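Local atomic coordinates of ORF99 (Acidianus Filamentous Virus 1, PDB entry 3DF6), a protein that is of unknown function but is stable to heat and acid and, by family, may act as an anti-CRISPR protein of the AcrID1 type. Residues 63-66 with 67-71. The protein carries 2 engineered substitutions. Sequence-based numbering, arbitrary orientation.
Sequences YDAS and ENAMK. Engineered in segment 67-71: Met70 (natural residue Ile). With CA (calcium ion), chain H.
Tyr63 and Lys71 pair backbone to backbone, forming a hydrogen-bonded antiparallel pair near the closed end of a beta hairpin. Tyr63 N donates to Lys71 O over 2.8 Å, and Lys71 N returns a straighter bond to Tyr63 O at 2.9 Å. The same Lys71 O lies at the edge of the Tyr63 ring, in its plane, with CD2 3.5 Å away. Next along the strands, Asp64 and Met70 make a non-hydrogen-bonded pair with side chains on the other face of the sheet; Met70, an engineered selenomethionine, brings its CA 3.5 Å from Tyr63 O in a CA-H...O contact.

Towards the bend Ala69 O takes two amides, Ala65 N at 3.0 Å and Ser66 N in a weak bond, so that Ala65 and Ser66 form a classic beta bulge opposite Ala69. A weak return bond from Ala69 N to Ser66 O closes a type I-like beta turn with Glu67 and Asn68 at its corners. The methyls of Ala65 and Ala69 pack at 4.1 Å, and Lys71 CG rests near Ala65 CB. Bent at chi2 (-83°), the lysine chain leads away from the hairpin, and NZ makes a salt bridge with Asp20 and a hydrogen bond with Asn94. Tyr63 OH bonds to Ile42 O, tying strand 56-64 to the last residue of helix 35-42.

At the tip, Asn68 points away from residues 63-66. Its OD1 binds a calcium ion at 2.4 Å, while ND2 bonds to Val97 O and would help fix the amide's rotation. Backbone bonds therefore shape the bulged turn, the polar ends of Tyr63 and Lys71 tie its base to helix 35-42, to Asp20 just after helix 3-18 and to strand 84-96, and the tip presents an amide oxygen to a largely hydrated calcium, held through Asn68 OD1 and four waters.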
loop_
_atom_site.group_PDB
_atom_site.type_symbol
_atom_site.label_atom_id
_atom_site.label_comp_id
_atom_site.label_asym_id
_atom_site.label_seq_id
_atom_site.Cartn_x
_atom_site.Cartn_y
_atom_site.Cartn_z
ATOM N N TYR C 63 -10.089 -13.301 -6.621
ATOM C CA TYR C 63 -11.374 -13.064 -5.964
ATOM C C TYR C 63 -12.330 -12.507 -7.017
ATOM O O TYR C 63 -12.006 -11.494 -7.662
ATOM C CB TYR C 63 -11.234 -12.048 -4.794
ATOM C CG TYR C 63 -10.123 -12.375 -3.791
ATOM C CD1 TYR C 63 -10.428 -12.949 -2.549
ATOM C CD2 TYR C 63 -8.781 -12.133 -4.093
ATOM C CE1 TYR C 63 -9.424 -13.259 -1.630
ATOM C CE2 TYR C 63 -7.769 -12.440 -3.181
ATOM C CZ TYR C 63 -8.109 -13.005 -1.952
ATOM O OH TYR C 63 -7.119 -13.306 -1.043
ATOM N N ASP C 64 -13.480 -13.160 -7.203
ATOM C CA ASP C 64 -14.494 -12.669 -8.147
ATOM C C ASP C 64 -15.028 -11.346 -7.589
ATOM O O ASP C 64 -15.503 -11.303 -6.471
ATOM C CB ASP C 64 -15.662 -13.653 -8.271
ATOM C CG ASP C 64 -15.230 -15.046 -8.690
ATOM O OD1 ASP C 64 -14.209 -15.183 -9.412
ATOM O OD2 ASP C 64 -15.944 -16.012 -8.292
ATOM N N ALA C 65 -14.885 -10.265 -8.314
ATOM C CA ALA C 65 -15.241 -8.973 -7.721
ATOM C C ALA C 65 -16.634 -8.535 -8.107
ATOM O O ALA C 65 -17.445 -8.134 -7.265
ATOM C CB ALA C 65 -14.227 -7.908 -8.089
ATOM N N SER C 66 -16.912 -8.619 -9.390
ATOM C CA SER C 66 -18.093 -8.039 -9.976
ATOM C C SER C 66 -18.174 -8.787 -11.275
ATOM O O SER C 66 -17.402 -9.746 -11.480
ATOM C CB SER C 66 -17.912 -6.545 -10.220
ATOM O OG SER C 66 -17.763 -5.845 -8.981
ATOM N N GLU C 67 -19.093 -8.391 -12.143
ATOM C CA GLU C 67 -19.391 -9.222 -13.301
ATOM C C GLU C 67 -18.172 -9.669 -14.164
ATOM O O GLU C 67 -17.975 -10.885 -14.358
ATOM C CB GLU C 67 -20.533 -8.623 -14.133
ATOM C CG GLU C 67 -20.549 -7.108 -14.220
ATOM C CD GLU C 67 -21.865 -6.575 -14.770
ATOM O OE1 GLU C 67 -22.667 -7.371 -15.321
ATOM O OE2 GLU C 67 -22.096 -5.351 -14.658
ATOM N N ASN C 68 -17.378 -8.755 -14.668
ATOM C CA ASN C 68 -16.153 -9.111 -15.401
ATOM C C ASN C 68 -14.881 -8.771 -14.614
ATOM O O ASN C 68 -13.772 -9.023 -15.061
ATOM C CB ASN C 68 -16.083 -8.437 -16.780
ATOM C CG ASN C 68 -17.153 -8.913 -17.730
ATOM O OD1 ASN C 68 -17.974 -8.121 -18.161
ATOM N ND2 ASN C 68 -17.135 -10.195 -18.080
ATOM N N ALA C 69 -15.037 -8.217 -13.430
ATOM C CA ALA C 69 -13.896 -7.742 -12.673
ATOM C C ALA C 69 -13.415 -8.847 -11.747
ATOM O O ALA C 69 -14.206 -9.553 -11.130
ATOM C CB ALA C 69 -14.265 -6.503 -11.896
HETATM N N MSE C 70 -12.108 -9.006 -11.695
HETATM C CA MSE C 70 -11.467 -9.909 -10.770
HETATM C C MSE C 70 -10.398 -9.151 -9.986
HETATM O O MSE C 70 -9.717 -8.294 -10.529
HETATM C CB MSE C 70 -10.858 -11.059 -11.557
HETATM C CG MSE C 70 -9.688 -11.659 -10.903
HETATM SE SE MSE C 70 -9.379 -13.362 -11.657
HETATM C CE MSE C 70 -8.017 -12.936 -12.949
ATOM N N LYS C 71 -10.277 -9.441 -8.700
ATOM C CA LYS C 71 -9.202 -8.883 -7.882
ATOM C C LYS C 71 -8.175 -9.979 -7.701
ATOM O O LYS C 71 -8.543 -11.124 -7.402
ATOM C CB LYS C 71 -9.711 -8.420 -6.509
ATOM C CG LYS C 71 -10.591 -7.159 -6.456
ATOM C CD LYS C 71 -9.760 -5.894 -6.455
ATOM C CE LYS C 71 -10.625 -4.627 -6.521
ATOM N NZ LYS C 71 -9.685 -3.475 -6.581
HETATM CA CA CA H . -20.124 -8.408 -19.119
HETATM O O HOH W 1 -20.392 -10.904 -19.284
HETATM O O HOH W 2 -21.919 -8.556 -20.616
HETATM O O HOH W 3 -21.716 -8.629 -17.048
HETATM O O HOH W 4 -19.979 -6.293 -18.296
#